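Cucumber stellacyanin (Cucumis sativus, PDB 1JER) binds a single copper ion in a cupredoxin fold and probably serves as an electron-transfer protein. Local coordinates at residues A[50-55]-A[87-92]; A[30-35]-A[102-107]; A[5-10]-A[37-42]. All blocks are in the same frame, centred on the assembly; numbering follows the deposited sequence. Where two conformers were deposited one is given.

How the interactions relate
Each contact pairs strands within one of the two sheets of a single cupredoxin domain, and side chains from all three meet between the sheets. Interaction 3 (5-10 with 37-42) closes first along the chain and belongs to the sheet of strands 5-7, 37-40 and 76-79. Interactions 1 and 2 belong to the other sheet, ordered 32-33, 101-107, 84-89, 50-52, and join its two outermost strands to the central pair. Interaction 1 is nested inside the loop closed by interaction 2, while interactions 2 and 3 alternate along the chain. Their centres lie 12 to 15 Å apart. Phe88, Leu38, Phe40, Phe32 and His6 meet between the sheets, and Cys90 in interaction 1 binds the copper.

Interaction 1: A[50-55]-A[87-92]. With CU (copper (II) ion), chain B.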
ATOM      1  N   HIS A  50       1.721   4.621 -11.991  1.00 17.28           N
ATOM      2  CA  HIS A  50       0.530   4.019 -12.590  1.00 19.90           C
ATOM      3  C   HIS A  50       0.845   2.617 -13.048  1.00 20.38           C
ATOM      4  O   HIS A  50       1.869   2.333 -13.654  1.00 20.76           O
ATOM      5  CB  HIS A  50       0.130   4.892 -13.814  0.63 19.98           C
ATOM      6  CG  HIS A  50      -0.969   4.341 -14.644  0.63 24.13           C
ATOM      7  ND1 HIS A  50      -2.266   4.208 -14.218  0.63 27.91           N
ATOM      8  CD2 HIS A  50      -0.970   3.909 -15.943  0.63 28.11           C
ATOM      9  CE1 HIS A  50      -3.016   3.689 -15.176  0.63 26.21           C
ATOM     10  NE2 HIS A  50      -2.251   3.500 -16.232  0.63 26.10           N
ATOM     11  N   GLU A  51      -0.043   1.661 -12.713  1.00 18.11           N
ATOM     12  CA  GLU A  51       0.227   0.293 -13.184  1.00 16.88           C
ATOM     13  C   GLU A  51      -0.388   0.081 -14.543  1.00 22.15           C
ATOM     14  O   GLU A  51      -1.495   0.592 -14.820  1.00 26.41           O
ATOM     15  CB  GLU A  51      -0.367  -0.683 -12.138  1.00 18.58           C
ATOM     16  CG  GLU A  51      -0.098  -2.128 -12.599  1.00 21.73           C
ATOM     17  CD  GLU A  51      -0.621  -3.153 -11.607  1.00 29.43           C
ATOM     18  OE1 GLU A  51      -1.257  -2.813 -10.609  1.00 31.69           O
ATOM     19  OE2 GLU A  51      -0.371  -4.355 -11.854  1.00 37.43           O
ATOM     20  N   MET A  52       0.260  -0.533 -15.508  1.00 19.50           N
ATOM     21  CA  MET A  52      -0.323  -0.758 -16.827  1.00 18.70           C
ATOM     22  C   MET A  52      -0.749  -2.264 -16.928  1.00 29.58           C
ATOM     23  O   MET A  52      -0.116  -3.103 -16.314  1.00 27.11           O
ATOM     24  CB  MET A  52       0.731  -0.617 -17.914  1.00 22.77           C
ATOM     25  CG  MET A  52       1.783   0.432 -17.693  1.00 34.61           C
ATOM     26  SD  MET A  52       1.577   1.744 -18.938  1.00 48.31           S
ATOM     27  CE  MET A  52       0.107   2.519 -18.251  1.00 29.62           C
ATOM     28  N   GLU A  53      -1.706  -2.494 -17.799  1.00 32.94           N
ATOM     29  CA  GLU A  53      -2.247  -3.827 -18.014  1.00 39.30           C
ATOM     30  C   GLU A  53      -1.364  -4.729 -18.861  1.00 34.33           C
ATOM     31  O   GLU A  53      -1.190  -5.913 -18.531  1.00 45.22           O
ATOM     32  CB  GLU A  53      -3.629  -3.704 -18.670  1.00 46.99           C
ATOM     33  CG  GLU A  53      -4.137  -2.311 -18.883  1.00 54.43           C
ATOM     34  CD  GLU A  53      -3.220  -1.301 -19.500  1.00 54.12           C
ATOM     35  OE1 GLU A  53      -3.036  -1.257 -20.734  1.00 37.73           O
ATOM     36  OE2 GLU A  53      -2.714  -0.420 -18.749  1.00 64.37           O
ATOM     37  N   THR A  54      -0.889  -4.237 -19.992  1.00 25.02           N
ATOM     38  CA  THR A  54      -0.205  -5.018 -21.001  1.00 26.58           C
ATOM     39  C   THR A  54       1.197  -4.518 -21.272  1.00 28.21           C
ATOM     40  O   THR A  54       1.459  -3.324 -21.108  1.00 30.63           O
ATOM     41  CB  THR A  54      -0.947  -4.899 -22.389  1.00 29.84           C
ATOM     42  OG1 THR A  54      -2.344  -5.144 -22.179  1.00 38.50           O
ATOM     43  CG2 THR A  54      -0.807  -3.445 -22.860  1.00 19.58           C
ATOM     44  N   LYS A  55       2.058  -5.424 -21.747  1.00 27.90           N
ATOM     45  CA  LYS A  55       3.416  -5.110 -22.092  1.00 27.33           C
ATOM     46  C   LYS A  55       3.502  -4.117 -23.260  1.00 24.04           C
ATOM     47  O   LYS A  55       4.453  -3.361 -23.378  1.00 23.65           O
ATOM     48  CB  LYS A  55       4.246  -6.360 -22.451  1.00 28.05           C
ATOM     49  CG  LYS A  55       5.693  -5.972 -22.786  1.00 38.63           C
ATOM     50  CD  LYS A  55       6.468  -7.064 -23.455  1.00 46.69           C
ATOM     51  CE  LYS A  55       7.726  -6.518 -24.149  1.00 52.08           C
ATOM     52  NZ  LYS A  55       8.493  -5.627 -23.205  1.00 69.80           N
ATOM     53  N   TYR A  87       3.678  -4.086 -14.481  1.00 16.42           N
ATOM     54  CA  TYR A  87       4.341  -2.982 -15.220  1.00 12.84           C
ATOM     55  C   TYR A  87       3.916  -1.661 -14.557  1.00 19.80           C
ATOM     56  O   TYR A  87       2.715  -1.389 -14.435  1.00 22.68           O
ATOM     57  CB  TYR A  87       3.641  -2.981 -16.635  1.00 15.70           C
ATOM     58  CG  TYR A  87       3.961  -4.278 -17.368  1.00 20.12           C
ATOM     59  CD1 TYR A  87       5.253  -4.552 -17.765  1.00 21.00           C
ATOM     60  CD2 TYR A  87       2.966  -5.216 -17.586  1.00 26.11           C
ATOM     61  CE1 TYR A  87       5.564  -5.744 -18.422  1.00 23.66           C
ATOM     62  CE2 TYR A  87       3.262  -6.406 -18.249  1.00 25.14           C
ATOM     63  CZ  TYR A  87       4.551  -6.642 -18.654  1.00 25.28           C
ATOM     64  OH  TYR A  87       4.852  -7.837 -19.297  1.00 29.87           O
ATOM     65  N   PHE A  88       4.882  -0.837 -14.203  1.00 17.69           N
ATOM     66  CA  PHE A  88       4.485   0.462 -13.560  1.00 15.11           C
ATOM     67  C   PHE A  88       5.231   1.571 -14.323  1.00 18.42           C
ATOM     68  O   PHE A  88       6.391   1.399 -14.701  1.00 17.96           O
ATOM     69  CB  PHE A  88       5.009   0.471 -12.127  1.00 17.16           C
ATOM     70  CG  PHE A  88       4.393  -0.608 -11.249  1.00 21.85           C
ATOM     71  CD1 PHE A  88       3.205  -0.379 -10.601  1.00 20.81           C
ATOM     72  CD2 PHE A  88       5.061  -1.843 -11.136  1.00 20.17           C
ATOM     73  CE1 PHE A  88       2.609  -1.377  -9.830  1.00 20.62           C
ATOM     74  CE2 PHE A  88       4.441  -2.830 -10.384  1.00 20.10           C
ATOM     75  CZ  PHE A  88       3.270  -2.588  -9.720  1.00 18.46           C
ATOM     76  N   VAL A  89       4.564   2.722 -14.448  1.00 15.81           N
ATOM     77  CA  VAL A  89       5.274   3.809 -15.156  1.00 14.28           C
ATOM     78  C   VAL A  89       4.912   5.128 -14.443  1.00 17.13           C
ATOM     79  O   VAL A  89       4.002   5.179 -13.646  1.00 18.97           O
ATOM     80  CB  VAL A  89       4.742   3.940 -16.603  1.00 16.78           C
ATOM     81  CG1 VAL A  89       5.027   2.656 -17.387  1.00 19.69           C
ATOM     82  CG2 VAL A  89       3.234   4.180 -16.585  1.00 18.56           C
ATOM     83  N   CYS A  90       5.652   6.147 -14.841  1.00 13.75           N
ATOM     84  CA  CYS A  90       5.282   7.518 -14.459  1.00 12.02           C
ATOM     85  C   CYS A  90       4.665   8.141 -15.740  1.00 14.33           C
ATOM     86  O   CYS A  90       5.253   7.979 -16.819  1.00 16.54           O
ATOM     87  CB  CYS A  90       6.596   8.312 -14.166  1.00 14.56           C
ATOM     88  SG  CYS A  90       6.113  10.061 -13.822  1.00 18.11           S
ATOM     89  N   THR A  91       3.485   8.719 -15.614  1.00 16.33           N
ATOM     90  CA  THR A  91       2.776   9.208 -16.804  1.00 17.02           C
ATOM     91  C   THR A  91       3.004  10.691 -17.019  1.00 18.92           C
ATOM     92  O   THR A  91       2.396  11.305 -17.884  1.00 18.96           O
ATOM     93  CB  THR A  91       1.273   8.925 -16.743  1.00 19.12           C
ATOM     94  OG1 THR A  91       0.664   9.634 -15.683  1.00 21.39           O
ATOM     95  CG2 THR A  91       0.994   7.438 -16.507  1.00 19.78           C
ATOM     96  N   VAL A  92       3.917  11.284 -16.243  1.00 18.26           N
ATOM     97  CA  VAL A  92       4.169  12.740 -16.460  1.00 15.85           C
ATOM     98  C   VAL A  92       5.020  12.929 -17.677  1.00 18.52           C
ATOM     99  O   VAL A  92       6.073  12.342 -17.848  1.00 18.46           O
ATOM    100  CB  VAL A  92       4.848  13.329 -15.228  1.00 17.86           C
ATOM    101  CG1 VAL A  92       5.439  14.705 -15.492  1.00 22.45           C
ATOM    102  CG2 VAL A  92       3.954  13.308 -14.019  1.00 19.61           C
TER
HETATM  103 CU    CU B 138       7.997  11.124 -13.564  1.00 17.32          CU
HETATM  104  O   HOH W   1       0.660  -4.769 -14.535  1.00 27.70           O
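Met52, Val89 and Tyr87 lie on the tightly packed side of this contact. The thioether SD of Met52 lies 3.8 Å from CG2 of Val89, and the two side chains cross at about a right angle. Both Val89 methyls touch the sulfur. On the same side of the sheet, CB of His50 rests on the methyl CG2 of Thr91. Here too CA of Lys55 lies over one face of the Tyr87 ring, 4.2 Å from the centroid in a CH-pi contact. Phe58 also meets this ring. NZ of Lys55 forms a salt bridge with Asp59.

The strands are antiparallel. His50 and Val89 form a hydrogen-bonded pair. N of His50 donates to O of Val89 at 2.9 Å. N of Val89 returns a bond to O of His50. Farther along, N of Met52 bonds to O of Tyr87.

The solvent side is looser. Glu51 and Phe88 are a non-hydrogen-bonded pair there. Glu51 holds CG anti to its backbone N (chi1 -180°), which lays CG 3.9 Å from CE1 of Phe88. The extended Glu51 side chain is exposed. A water accepts from N of Tyr87 and lies within hydrogen-bonding reach of OE2 of Glu51 and O of Met52.

The pairing ends at Val89. In the next residue SG of Cys90 binds copper at 2.2 Å; His47, His95 and Gln100 complete the site. The backbone of Cys90 is itself bonded to Gln100. N of Val92 donates a long bond of 3.5 Å to the same sulfur. That N-H would probably draw some electron density from the thiolate.

Interaction 2: A[30-35]-A[102-107]; sequences KTFRVG and LSINVV
Ile104 holds CG1 between its backbone N and carbonyl carbon (chi1 60°), which leaves CG2 anti to the carbonyl carbon and facing the Phe32 ring. There CG2 touches CE2 of Phe32 at 3.8 Å. Its chi2 of 155° brings CD1 over one face of that ring, offset toward the rim and 4.2 Å from the centroid. The two side chains cross at about a right angle. His6 meets this ring edge-to-face, and Leu38 also packs on it. An alanine in place of Phe32 would probably leave a gap beside Ile104 and remove the ring that His6 meets edge-to-face.

At the other end of the contact, CG2 of Val34 lies 3.9 Å from CG1 of Val106. The backbones pair as a short, weakly bonded parallel stretch at Arg33 and Val107, with directions 66° apart. N of Val107 donates to O of Phe32 at 2.9 Å, nearly straight, and N of Val34 donates to O of Val107. Where the segments diverge, a water accepts from N of Phe32 and donates to O of Asn105. NH1 of Arg33 is hydrogen-bonded to O of Ala108.

The chemistry is thus divided. Apolar groups pack at the Phe32 ring and between Val34 and Val106. Two direct bonds and one water join the backbones.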
ATOM      1  N   LYS A  30      16.622  -8.470  -7.544  1.00 17.48           N
ATOM      2  CA  LYS A  30      15.723  -8.809  -6.416  1.00 17.74           C
ATOM      3  C   LYS A  30      14.830 -10.025  -6.810  1.00 17.42           C
ATOM      4  O   LYS A  30      14.683 -10.323  -7.971  1.00 17.14           O
ATOM      5  CB  LYS A  30      14.678  -7.657  -6.274  1.00 19.52           C
ATOM      6  CG  LYS A  30      15.334  -6.292  -6.144  1.00 27.81           C
ATOM      7  CD  LYS A  30      15.958  -6.104  -4.807  1.00 28.94           C
ATOM      8  CE  LYS A  30      16.477  -4.656  -4.626  1.00 34.69           C
ATOM      9  NZ  LYS A  30      16.646  -4.410  -3.151  1.00 48.79           N
ATOM     10  N   THR A  31      14.192 -10.586  -5.769  1.00 15.90           N
ATOM     11  CA  THR A  31      13.143 -11.619  -6.044  1.00 14.55           C
ATOM     12  C   THR A  31      11.840 -11.070  -5.415  1.00 15.56           C
ATOM     13  O   THR A  31      11.907 -10.622  -4.249  1.00 17.25           O
ATOM     14  CB  THR A  31      13.510 -12.931  -5.355  1.00 17.05           C
ATOM     15  OG1 THR A  31      14.607 -13.493  -6.061  1.00 19.05           O
ATOM     16  CG2 THR A  31      12.372 -13.947  -5.398  1.00 20.53           C
ATOM     17  N   PHE A  32      10.775 -10.999  -6.173  1.00 15.68           N
ATOM     18  CA  PHE A  32       9.537 -10.380  -5.642  1.00 20.22           C
ATOM     19  C   PHE A  32       8.497 -11.493  -5.411  1.00 17.40           C
ATOM     20  O   PHE A  32       8.250 -12.237  -6.354  1.00 16.76           O
ATOM     21  CB  PHE A  32       8.979  -9.434  -6.749  1.00 18.05           C
ATOM     22  CG  PHE A  32       9.966  -8.300  -7.039  1.00 18.62           C
ATOM     23  CD1 PHE A  32      10.070  -7.228  -6.171  1.00 19.10           C
ATOM     24  CD2 PHE A  32      10.779  -8.360  -8.156  1.00 19.47           C
ATOM     25  CE1 PHE A  32      10.984  -6.212  -6.434  1.00 19.91           C
ATOM     26  CE2 PHE A  32      11.716  -7.349  -8.411  1.00 18.78           C
ATOM     27  CZ  PHE A  32      11.815  -6.276  -7.542  1.00 17.57           C
ATOM     28  N   ARG A  33       7.932 -11.551  -4.226  1.00 18.21           N
ATOM     29  CA  ARG A  33       6.943 -12.631  -3.937  1.00 16.77           C
ATOM     30  C   ARG A  33       5.587 -12.031  -3.588  1.00 23.53           C
ATOM     31  O   ARG A  33       5.528 -10.924  -3.020  1.00 19.31           O
ATOM     32  CB  ARG A  33       7.434 -13.395  -2.698  1.00 17.92           C
ATOM     33  CG  ARG A  33       8.764 -14.113  -2.946  1.00 23.79           C
ATOM     34  CD  ARG A  33       9.173 -14.883  -1.677  1.00 27.34           C
ATOM     35  NE  ARG A  33      10.460 -15.551  -1.878  1.00 31.39           N
ATOM     36  CZ  ARG A  33      10.597 -16.712  -2.511  1.00 43.14           C
ATOM     37  NH1 ARG A  33       9.589 -17.226  -3.228  1.00 38.40           N
ATOM     38  NH2 ARG A  33      11.726 -17.423  -2.423  1.00 44.61           N
ATOM     39  N   VAL A  34       4.534 -12.769  -3.888  1.00 17.38           N
ATOM     40  CA  VAL A  34       3.161 -12.306  -3.587  1.00 16.56           C
ATOM     41  C   VAL A  34       3.130 -11.916  -2.124  1.00 18.09           C
ATOM     42  O   VAL A  34       3.732 -12.591  -1.297  1.00 20.84           O
ATOM     43  CB  VAL A  34       2.162 -13.481  -3.822  1.00 21.50           C
ATOM     44  CG1 VAL A  34       0.807 -13.124  -3.259  1.00 30.12           C
ATOM     45  CG2 VAL A  34       2.051 -13.759  -5.316  1.00 20.37           C
ATOM     46  N   GLY A  35       2.525 -10.777  -1.789  1.00 17.88           N
ATOM     47  CA  GLY A  35       2.578 -10.346  -0.376  1.00 18.87           C
ATOM     48  C   GLY A  35       3.578  -9.232  -0.171  1.00 22.92           C
ATOM     49  O   GLY A  35       3.489  -8.426   0.755  1.00 20.12           O
ATOM     50  N   LEU A 102       9.030   0.440 -14.872  1.00 19.01           N
ATOM     51  CA  LEU A 102       9.608  -0.719 -14.126  1.00 16.17           C
ATOM     52  C   LEU A 102       8.706  -1.932 -14.411  1.00 16.61           C
ATOM     53  O   LEU A 102       7.503  -1.850 -14.397  1.00 17.38           O
ATOM     54  CB  LEU A 102       9.464  -0.336 -12.621  1.00 15.46           C
ATOM     55  CG  LEU A 102       9.703  -1.549 -11.676  1.00 17.94           C
ATOM     56  CD1 LEU A 102      11.202  -1.762 -11.520  1.00 20.57           C
ATOM     57  CD2 LEU A 102       9.095  -1.214 -10.297  1.00 20.82           C
ATOM     58  N   SER A 103       9.338  -3.045 -14.790  1.00 17.50           N
ATOM     59  CA  SER A 103       8.553  -4.274 -14.991  1.00 17.17           C
ATOM     60  C   SER A 103       9.161  -5.338 -14.076  1.00 18.55           C
ATOM     61  O   SER A 103      10.374  -5.486 -13.981  1.00 20.43           O
ATOM     62  CB  SER A 103       8.632  -4.752 -16.446  1.00 20.17           C
ATOM     63  OG  SER A 103       9.919  -5.098 -16.772  1.00 30.11           O
ATOM     64  N   ILE A 104       8.267  -6.012 -13.340  1.00 18.46           N
ATOM     65  CA  ILE A 104       8.811  -6.998 -12.399  1.00 18.00           C
ATOM     66  C   ILE A 104       8.000  -8.297 -12.493  1.00 20.37           C
ATOM     67  O   ILE A 104       6.859  -8.303 -12.911  1.00 24.31           O
ATOM     68  CB  ILE A 104       8.727  -6.482 -10.973  1.00 21.24           C
ATOM     69  CG1 ILE A 104       7.294  -6.180 -10.505  1.00 22.13           C
ATOM     70  CG2 ILE A 104       9.605  -5.248 -10.776  1.00 21.92           C
ATOM     71  CD1 ILE A 104       7.157  -6.268  -8.989  1.00 28.62           C
ATOM     72  N   ASN A 105       8.678  -9.386 -12.099  1.00 15.38           N
ATOM     73  CA  ASN A 105       7.995 -10.691 -12.166  1.00 16.89           C
ATOM     74  C   ASN A 105       7.745 -11.142 -10.720  1.00 17.43           C
ATOM     75  O   ASN A 105       8.702 -11.230  -9.938  1.00 19.19           O
ATOM     76  CB  ASN A 105       9.003 -11.688 -12.812  1.00 18.54           C
ATOM     77  CG  ASN A 105       8.367 -13.087 -12.864  1.00 24.68           C
ATOM     78  OD1 ASN A 105       9.001 -14.070 -12.444  1.00 30.53           O
ATOM     79  ND2 ASN A 105       7.159 -13.148 -13.369  1.00 20.18           N
ATOM     80  N   VAL A 106       6.486 -11.346 -10.373  1.00 17.71           N
ATOM     81  CA  VAL A 106       6.122 -11.737  -9.021  1.00 15.92           C
ATOM     82  C   VAL A 106       5.914 -13.260  -8.947  1.00 18.45           C
ATOM     83  O   VAL A 106       5.178 -13.815  -9.772  1.00 18.79           O
ATOM     84  CB  VAL A 106       4.796 -11.034  -8.611  1.00 19.81           C
ATOM     85  CG1 VAL A 106       4.451 -11.364  -7.162  1.00 19.06           C
ATOM     86  CG2 VAL A 106       5.070  -9.508  -8.678  1.00 20.68           C
ATOM     87  N   VAL A 107       6.591 -13.871  -8.000  1.00 18.25           N
ATOM     88  CA  VAL A 107       6.426 -15.353  -7.834  1.00 17.80           C
ATOM     89  C   VAL A 107       5.742 -15.653  -6.531  1.00 22.52           C
ATOM     90  O   VAL A 107       5.484 -14.834  -5.634  1.00 20.33           O
ATOM     91  CB  VAL A 107       7.806 -16.018  -7.922  1.00 16.12           C
ATOM     92  CG1 VAL A 107       8.457 -15.738  -9.269  1.00 16.87           C
ATOM     93  CG2 VAL A 107       8.658 -15.579  -6.737  1.00 19.85           C
TER
HETATM   94  O   HOH W   2      10.861 -12.409  -8.786  1.00 20.83           O

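Interaction 3: A[5-10]-A[37-42]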
ATOM      1  N   VAL A   5       9.219  -5.104   1.992  1.00 17.00           N
ATOM      2  CA  VAL A   5       8.762  -3.861   1.268  1.00 15.15           C
ATOM      3  C   VAL A   5       9.995  -3.410   0.487  1.00 14.17           C
ATOM      4  O   VAL A   5      11.056  -3.087   1.049  1.00 19.65           O
ATOM      5  CB  VAL A   5       8.367  -2.790   2.299  1.00 21.44           C
ATOM      6  CG1 VAL A   5       7.946  -1.498   1.548  1.00 22.34           C
ATOM      7  CG2 VAL A   5       7.201  -3.291   3.159  1.00 19.63           C
ATOM      8  N   HIS A   6       9.929  -3.520  -0.834  1.00 15.20           N
ATOM      9  CA  HIS A   6      11.163  -3.197  -1.605  1.00 14.99           C
ATOM     10  C   HIS A   6      11.121  -1.674  -1.907  1.00 18.01           C
ATOM     11  O   HIS A   6      10.052  -1.182  -2.253  1.00 21.29           O
ATOM     12  CB  HIS A   6      11.092  -3.927  -2.939  1.00 13.85           C
ATOM     13  CG  HIS A   6      10.956  -5.409  -2.795  1.00 17.76           C
ATOM     14  ND1 HIS A   6      12.086  -6.224  -2.702  1.00 20.57           N
ATOM     15  CD2 HIS A   6       9.850  -6.196  -2.793  1.00 19.83           C
ATOM     16  CE1 HIS A   6      11.653  -7.494  -2.629  1.00 21.64           C
ATOM     17  NE2 HIS A   6      10.325  -7.504  -2.670  1.00 20.18           N
ATOM     18  N   ILE A   7      12.252  -1.042  -1.823  1.00 17.72           N
ATOM     19  CA  ILE A   7      12.297   0.415  -2.125  1.00 13.75           C
ATOM     20  C   ILE A   7      12.779   0.561  -3.575  1.00 14.47           C
ATOM     21  O   ILE A   7      13.879   0.208  -3.903  1.00 17.57           O
ATOM     22  CB  ILE A   7      13.323   1.101  -1.195  1.00 19.29           C
ATOM     23  CG1 ILE A   7      12.942   0.926   0.304  1.00 23.67           C
ATOM     24  CG2 ILE A   7      13.288   2.622  -1.509  1.00 19.42           C
ATOM     25  CD1 ILE A   7      11.538   1.455   0.585  1.00 29.94           C
ATOM     26  N   VAL A   8      11.845   0.979  -4.438  1.00 15.76           N
ATOM     27  CA  VAL A   8      12.149   1.027  -5.867  1.00 15.60           C
ATOM     28  C   VAL A   8      13.348   1.936  -6.100  1.00 17.82           C
ATOM     29  O   VAL A   8      13.353   3.087  -5.666  1.00 17.04           O
ATOM     30  CB  VAL A   8      10.928   1.538  -6.642  1.00 15.04           C
ATOM     31  CG1 VAL A   8      11.292   1.753  -8.111  1.00 15.82           C
ATOM     32  CG2 VAL A   8       9.766   0.562  -6.545  1.00 14.91           C
ATOM     33  N   GLY A   9      14.382   1.399  -6.733  1.00 18.43           N
ATOM     34  CA  GLY A   9      15.605   2.166  -6.979  1.00 18.60           C
ATOM     35  C   GLY A   9      16.478   2.357  -5.768  1.00 16.30           C
ATOM     36  O   GLY A   9      17.448   3.147  -5.851  1.00 19.86           O
ATOM     37  N   ASP A  10      16.194   1.661  -4.671  1.00 16.49           N
ATOM     38  CA  ASP A  10      16.938   1.782  -3.427  1.00 16.80           C
ATOM     39  C   ASP A  10      17.092   3.261  -3.060  1.00 20.65           C
ATOM     40  O   ASP A  10      16.065   3.994  -3.062  1.00 20.38           O
ATOM     41  CB  ASP A  10      18.271   1.060  -3.499  1.00 20.50           C
ATOM     42  CG  ASP A  10      18.071  -0.456  -3.755  1.00 28.63           C
ATOM     43  OD1 ASP A  10      17.057  -0.985  -3.296  1.00 29.14           O
ATOM     44  OD2 ASP A  10      18.970  -1.044  -4.345  1.00 37.03           O
ATOM     45  N   SER A  37       5.617  -5.662  -1.021  1.00 17.08           N
ATOM     46  CA  SER A  37       5.072  -4.383  -1.550  1.00 19.21           C
ATOM     47  C   SER A  37       6.256  -3.631  -2.207  1.00 16.26           C
ATOM     48  O   SER A  37       7.406  -3.933  -1.957  1.00 17.05           O
ATOM     49  CB  SER A  37       4.640  -3.538  -0.294  1.00 22.03           C
ATOM     50  OG  SER A  37       3.476  -4.138   0.283  1.00 21.79           O
ATOM     51  N   LEU A  38       5.878  -2.641  -3.018  1.00 16.59           N
ATOM     52  CA  LEU A  38       6.907  -1.825  -3.715  1.00 14.01           C
ATOM     53  C   LEU A  38       6.628  -0.357  -3.196  1.00 15.52           C
ATOM     54  O   LEU A  38       5.490   0.040  -3.281  1.00 19.33           O
ATOM     55  CB  LEU A  38       6.523  -1.745  -5.202  1.00 18.17           C
ATOM     56  CG  LEU A  38       6.828  -2.925  -6.084  1.00 23.33           C
ATOM     57  CD1 LEU A  38       6.594  -2.572  -7.548  1.00 20.37           C
ATOM     58  CD2 LEU A  38       8.269  -3.408  -5.854  1.00 23.20           C
ATOM     59  N   GLN A  39       7.681   0.239  -2.699  1.00 14.27           N
ATOM     60  CA  GLN A  39       7.535   1.631  -2.224  1.00 14.14           C
ATOM     61  C   GLN A  39       8.225   2.575  -3.236  1.00 17.42           C
ATOM     62  O   GLN A  39       9.434   2.411  -3.445  1.00 15.68           O
ATOM     63  CB  GLN A  39       8.198   1.803  -0.863  1.00 14.39           C
ATOM     64  CG  GLN A  39       8.148   3.273  -0.411  1.00 17.33           C
ATOM     65  CD  GLN A  39       8.375   3.412   1.072  1.00 27.14           C
ATOM     66  OE1 GLN A  39       8.106   2.472   1.830  1.00 29.83           O
ATOM     67  NE2 GLN A  39       8.859   4.573   1.489  1.00 25.42           N
ATOM     68  N   PHE A  40       7.468   3.518  -3.761  1.00 17.33           N
ATOM     69  CA  PHE A  40       8.065   4.500  -4.735  1.00 15.54           C
ATOM     70  C   PHE A  40       8.152   5.862  -3.962  1.00 17.07           C
ATOM     71  O   PHE A  40       7.121   6.315  -3.504  1.00 17.06           O
ATOM     72  CB  PHE A  40       6.993   4.717  -5.829  1.00 13.22           C
ATOM     73  CG  PHE A  40       6.859   3.512  -6.768  1.00 15.58           C
ATOM     74  CD1 PHE A  40       6.004   2.466  -6.398  1.00 17.94           C
ATOM     75  CD2 PHE A  40       7.511   3.451  -7.965  1.00 16.38           C
ATOM     76  CE1 PHE A  40       5.817   1.400  -7.292  1.00 17.68           C
ATOM     77  CE2 PHE A  40       7.357   2.373  -8.845  1.00 18.55           C
ATOM     78  CZ  PHE A  40       6.516   1.329  -8.459  1.00 15.33           C
ATOM     79  N   ASN A  41       9.366   6.352  -3.831  1.00 15.38           N
ATOM     80  CA  ASN A  41       9.611   7.617  -3.105  1.00 15.86           C
ATOM     81  C   ASN A  41      10.050   8.672  -4.156  1.00 18.36           C
ATOM     82  O   ASN A  41      10.948   8.436  -4.958  1.00 18.20           O
ATOM     83  CB  ASN A  41      10.848   7.422  -2.181  1.00 18.54           C
ATOM     84  CG  ASN A  41      10.517   6.494  -1.008  1.00 19.46           C
ATOM     85  OD1 ASN A  41       9.451   6.473  -0.472  1.00 20.20           O
ATOM     86  ND2 ASN A  41      11.578   5.746  -0.615  1.00 24.33           N
ATOM     87  N   PHE A  42       9.354   9.805  -4.105  1.00 16.14           N
ATOM     88  CA  PHE A  42       9.758  10.868  -5.094  1.00 14.27           C
ATOM     89  C   PHE A  42       9.258  12.198  -4.506  1.00 20.55           C
ATOM     90  O   PHE A  42       8.379  12.213  -3.641  1.00 19.22           O
ATOM     91  CB  PHE A  42       9.070  10.585  -6.396  1.00 17.29           C
ATOM     92  CG  PHE A  42       7.600  10.293  -6.355  1.00 20.89           C
ATOM     93  CD1 PHE A  42       7.135   8.995  -6.127  1.00 17.90           C
ATOM     94  CD2 PHE A  42       6.655  11.296  -6.551  1.00 20.05           C
ATOM     95  CE1 PHE A  42       5.775   8.733  -6.116  1.00 15.96           C
ATOM     96  CE2 PHE A  42       5.306  11.045  -6.531  1.00 18.77           C
ATOM     97  CZ  PHE A  42       4.840   9.748  -6.296  1.00 19.12           C
TER
HETATM   98  O   HOH W   3      11.463   4.482  -4.228  1.00 22.02           O
HETATM   99  O   HOH W   4      14.283   5.899  -2.030  1.00 25.96           O
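Both backbone polar atoms of His6 are bonded across the contact. Its N donates to O of Ser37 at 2.8 Å, and its O accepts from N of Gln39. Two residues on, N of Val8 donates to O of Gln39 at 3.0 Å. These three bonds pair the two segments in parallel. The imidazole NE2 of His6 finds its partner in Asp36.

O of Gln39 has a second donor, a water that also donates to O of Val8 and accepts from N of Asn41. This water bridges the segments where the strands part. The amide NE2 of Gln39 donates to OD1 of Asn41 at 2.8 Å, on a lone pair in the carbonyl plane. ND2 of Asn41 donates in turn to another water, which bonds to O of Asp10. O of Ile7 accepts from N of Asp10 and closes a type II beta turn.

Gln39 keeps CG anti to its backbone N (chi1 176°) and its chain extended, side by side with Ile7. CD1 of Ile7 lies against CB of Gln39. Toward the core, CG2 of Val8 stands over the centre of the Phe40 ring, 3.8 Å from the centroid. Trp14 meets that ring edge-to-face. On the side of Val5 and Ser37, Pro75 and Ile77 of the second subunit pack against these two residues.

Such a parallel pairing of the N-terminal strand with a strand later in the chain is characteristic of the cupredoxin beta-sandwich.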